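Local coordinates for protein putative polyketide synthase (Brevibacillus brevis, PDB 5HU7) that probably dehydrates beta-hydroxyacyl intermediates during polyketide chain assembly, as the dehydratase domain of a trans-AT polyketide synthase, at residues A203-V207 / N252-V256. Numbering follows the deposited sequence.
Sequences AEQLV and NHPAV
Residues 203-207 continue from helix 200-203: Ala-203, Glu-204 and Gln-205 keep helix-like angles, with a weak hydrogen bond from Leu-206 N to Ala-203 O (3.5 Å), before Leu-206 extends (phi/psi -91/153). In 252-256 the backbone is extended except at His-253, whose positive phi (51/53) kinks the chain. The segments come closest at Val-207 and His-253, CA to CA 5.0 Å. Although CA-to-CB of His-253 points away, chi1 of -34° and chi2 of 128° bring the imidazole back beside 203-207. There His-253 NE2 lies 2.8 Å from Glu-204 O, at an angle too poor for a hydrogen bond, and His-253 CD2 is 3.9 Å from Leu-206 O, which sits at the ring edge. Both loops belong to the second half of the double-hotdog fold of polyketide synthase dehydratases: 203-207 leads towards helix 212-227, while 252-256 connects strands 241-249 and 258-263, separated in the sheet by strands 287-298 and 276-281. Val-207, chi1 t, is buried; its CG1 packs on Pro-254 CD (3.9 Å) and its CG2 approaches His-253 N (4.1 Å). Ile-289 of strand 287-298 touches both Val-207 and Pro-254, and Val-207 N hydrogen-bonds to Glu-57 OE1 of helix 52-65, in the first half.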
ATOM      1  N   ALA A 203       8.934  -5.749 -17.630  1.00109.26           N
ATOM      2  CA  ALA A 203       9.402  -7.137 -17.492  1.00106.70           C
ATOM      3  C   ALA A 203      10.217  -7.365 -16.201  1.00109.83           C
ATOM      4  O   ALA A 203      10.338  -8.512 -15.760  1.00106.59           O
ATOM      5  CB  ALA A 203      10.227  -7.552 -18.699  1.00108.63           C
ATOM      6  N   GLU A 204      10.778  -6.286 -15.607  1.00109.68           N
ATOM      7  CA  GLU A 204      11.500  -6.332 -14.332  1.00110.15           C
ATOM      8  C   GLU A 204      10.560  -6.688 -13.175  1.00109.52           C
ATOM      9  O   GLU A 204      11.020  -7.344 -12.252  1.00109.41           O
ATOM     10  CB  GLU A 204      12.200  -4.987 -14.037  1.00115.80           C
ATOM     11  CG  GLU A 204      13.081  -4.983 -12.791  1.00131.35           C
ATOM     12  CD  GLU A 204      12.480  -4.352 -11.549  1.00146.95           C
ATOM     13  OE1 GLU A 204      12.033  -3.184 -11.624  1.00144.39           O
ATOM     14  OE2 GLU A 204      12.512  -5.004 -10.482  1.00133.87           O
ATOM     15  N   GLN A 205       9.261  -6.268 -13.202  1.00101.95           N
ATOM     16  CA  GLN A 205       8.303  -6.606 -12.130  1.00 97.94           C
ATOM     17  C   GLN A 205       7.654  -7.993 -12.320  1.00 92.53           C
ATOM     18  O   GLN A 205       7.233  -8.607 -11.344  1.00 90.36           O
ATOM     19  CB  GLN A 205       7.219  -5.517 -12.017  1.00100.34           C
ATOM     20  CG  GLN A 205       7.749  -4.206 -11.437  1.00117.19           C
ATOM     21  CD  GLN A 205       6.803  -3.050 -11.656  1.00141.39           C
ATOM     22  OE1 GLN A 205       6.345  -2.797 -12.774  1.00134.10           O
ATOM     23  NE2 GLN A 205       6.551  -2.263 -10.619  1.00142.47           N
ATOM     24  N   LEU A 206       7.677  -8.522 -13.546  1.00 85.35           N
ATOM     25  CA  LEU A 206       7.073  -9.803 -13.886  1.00 81.51           C
ATOM     26  C   LEU A 206       7.976 -11.031 -13.778  1.00 85.12           C
ATOM     27  O   LEU A 206       9.196 -10.936 -13.817  1.00 88.81           O
ATOM     28  CB  LEU A 206       6.535  -9.710 -15.313  1.00 81.25           C
ATOM     29  CG  LEU A 206       5.567  -8.536 -15.577  1.00 86.31           C
ATOM     30  CD1 LEU A 206       4.941  -8.629 -16.976  1.00 85.57           C
ATOM     31  CD2 LEU A 206       4.513  -8.438 -14.472  1.00 87.74           C
ATOM     32  N   VAL A 207       7.349 -12.172 -13.543  1.00 76.75           N
ATOM     33  CA  VAL A 207       7.960 -13.487 -13.588  1.00 75.38           C
ATOM     34  C   VAL A 207       7.321 -14.197 -14.808  1.00 77.53           C
ATOM     35  O   VAL A 207       8.037 -14.646 -15.707  1.00 78.87           O
ATOM     36  CB  VAL A 207       7.791 -14.265 -12.252  1.00 78.99           C
ATOM     37  CG1 VAL A 207       8.089 -15.757 -12.414  1.00 77.80           C
ATOM     38  CG2 VAL A 207       8.689 -13.659 -11.175  1.00 80.28           C
ATOM     39  N   ASN A 252      13.996 -14.987  -9.734  1.00 87.35           N
ATOM     40  CA  ASN A 252      13.167 -13.838 -10.075  1.00 89.35           C
ATOM     41  C   ASN A 252      13.532 -13.489 -11.519  1.00 98.50           C
ATOM     42  O   ASN A 252      14.664 -13.751 -11.946  1.00101.88           O
ATOM     43  CB  ASN A 252      13.483 -12.645  -9.136  1.00 98.45           C
ATOM     44  CG  ASN A 252      13.436 -12.970  -7.644  1.00130.10           C
ATOM     45  OD1 ASN A 252      12.364 -13.024  -7.024  1.00132.10           O
ATOM     46  ND2 ASN A 252      14.593 -13.229  -7.035  1.00116.63           N
ATOM     47  N   HIS A 253      12.609 -12.894 -12.274  1.00 95.35           N
ATOM     48  CA  HIS A 253      12.886 -12.490 -13.659  1.00 97.81           C
ATOM     49  C   HIS A 253      13.502 -13.629 -14.512  1.00100.43           C
ATOM     50  O   HIS A 253      14.567 -13.439 -15.109  1.00102.45           O
ATOM     51  CB  HIS A 253      13.835 -11.256 -13.678  1.00102.79           C
ATOM     52  CG  HIS A 253      13.622 -10.306 -12.546  1.00107.21           C
ATOM     53  ND1 HIS A 253      14.674  -9.884 -11.749  1.00111.58           N
ATOM     54  CD2 HIS A 253      12.473  -9.801 -12.053  1.00107.89           C
ATOM     55  CE1 HIS A 253      14.134  -9.101 -10.826  1.00111.24           C
ATOM     56  NE2 HIS A 253      12.810  -9.017 -10.974  1.00109.24           N
ATOM     57  N   PRO A 254      12.881 -14.826 -14.573  1.00 92.73           N
ATOM     58  CA  PRO A 254      13.474 -15.903 -15.379  1.00 91.10           C
ATOM     59  C   PRO A 254      13.291 -15.680 -16.884  1.00 90.91           C
ATOM     60  O   PRO A 254      12.240 -15.222 -17.340  1.00 88.63           O
ATOM     61  CB  PRO A 254      12.732 -17.149 -14.899  1.00 90.71           C
ATOM     62  CG  PRO A 254      11.413 -16.662 -14.475  1.00 94.18           C
ATOM     63  CD  PRO A 254      11.617 -15.264 -13.947  1.00 91.66           C
ATOM     64  N   ALA A 255      14.333 -15.996 -17.648  1.00 86.90           N
ATOM     65  CA  ALA A 255      14.317 -15.912 -19.104  1.00 85.97           C
ATOM     66  C   ALA A 255      13.732 -17.231 -19.608  1.00 85.32           C
ATOM     67  O   ALA A 255      14.293 -18.294 -19.332  1.00 86.18           O
ATOM     68  CB  ALA A 255      15.724 -15.730 -19.618  1.00 89.44           C
ATOM     69  N   VAL A 256      12.582 -17.174 -20.282  1.00 75.99           N
ATOM     70  CA  VAL A 256      11.874 -18.350 -20.765  1.00 72.70           C
ATOM     71  C   VAL A 256      11.999 -18.486 -22.287  1.00 75.50           C
ATOM     72  O   VAL A 256      11.340 -17.777 -23.029  1.00 74.13           O
ATOM     73  CB  VAL A 256      10.412 -18.302 -20.294  1.00 74.19           C
ATOM     74  CG1 VAL A 256       9.614 -19.494 -20.839  1.00 73.04           C
ATOM     75  CG2 VAL A 256      10.354 -18.240 -18.764  1.00 72.66           C
TER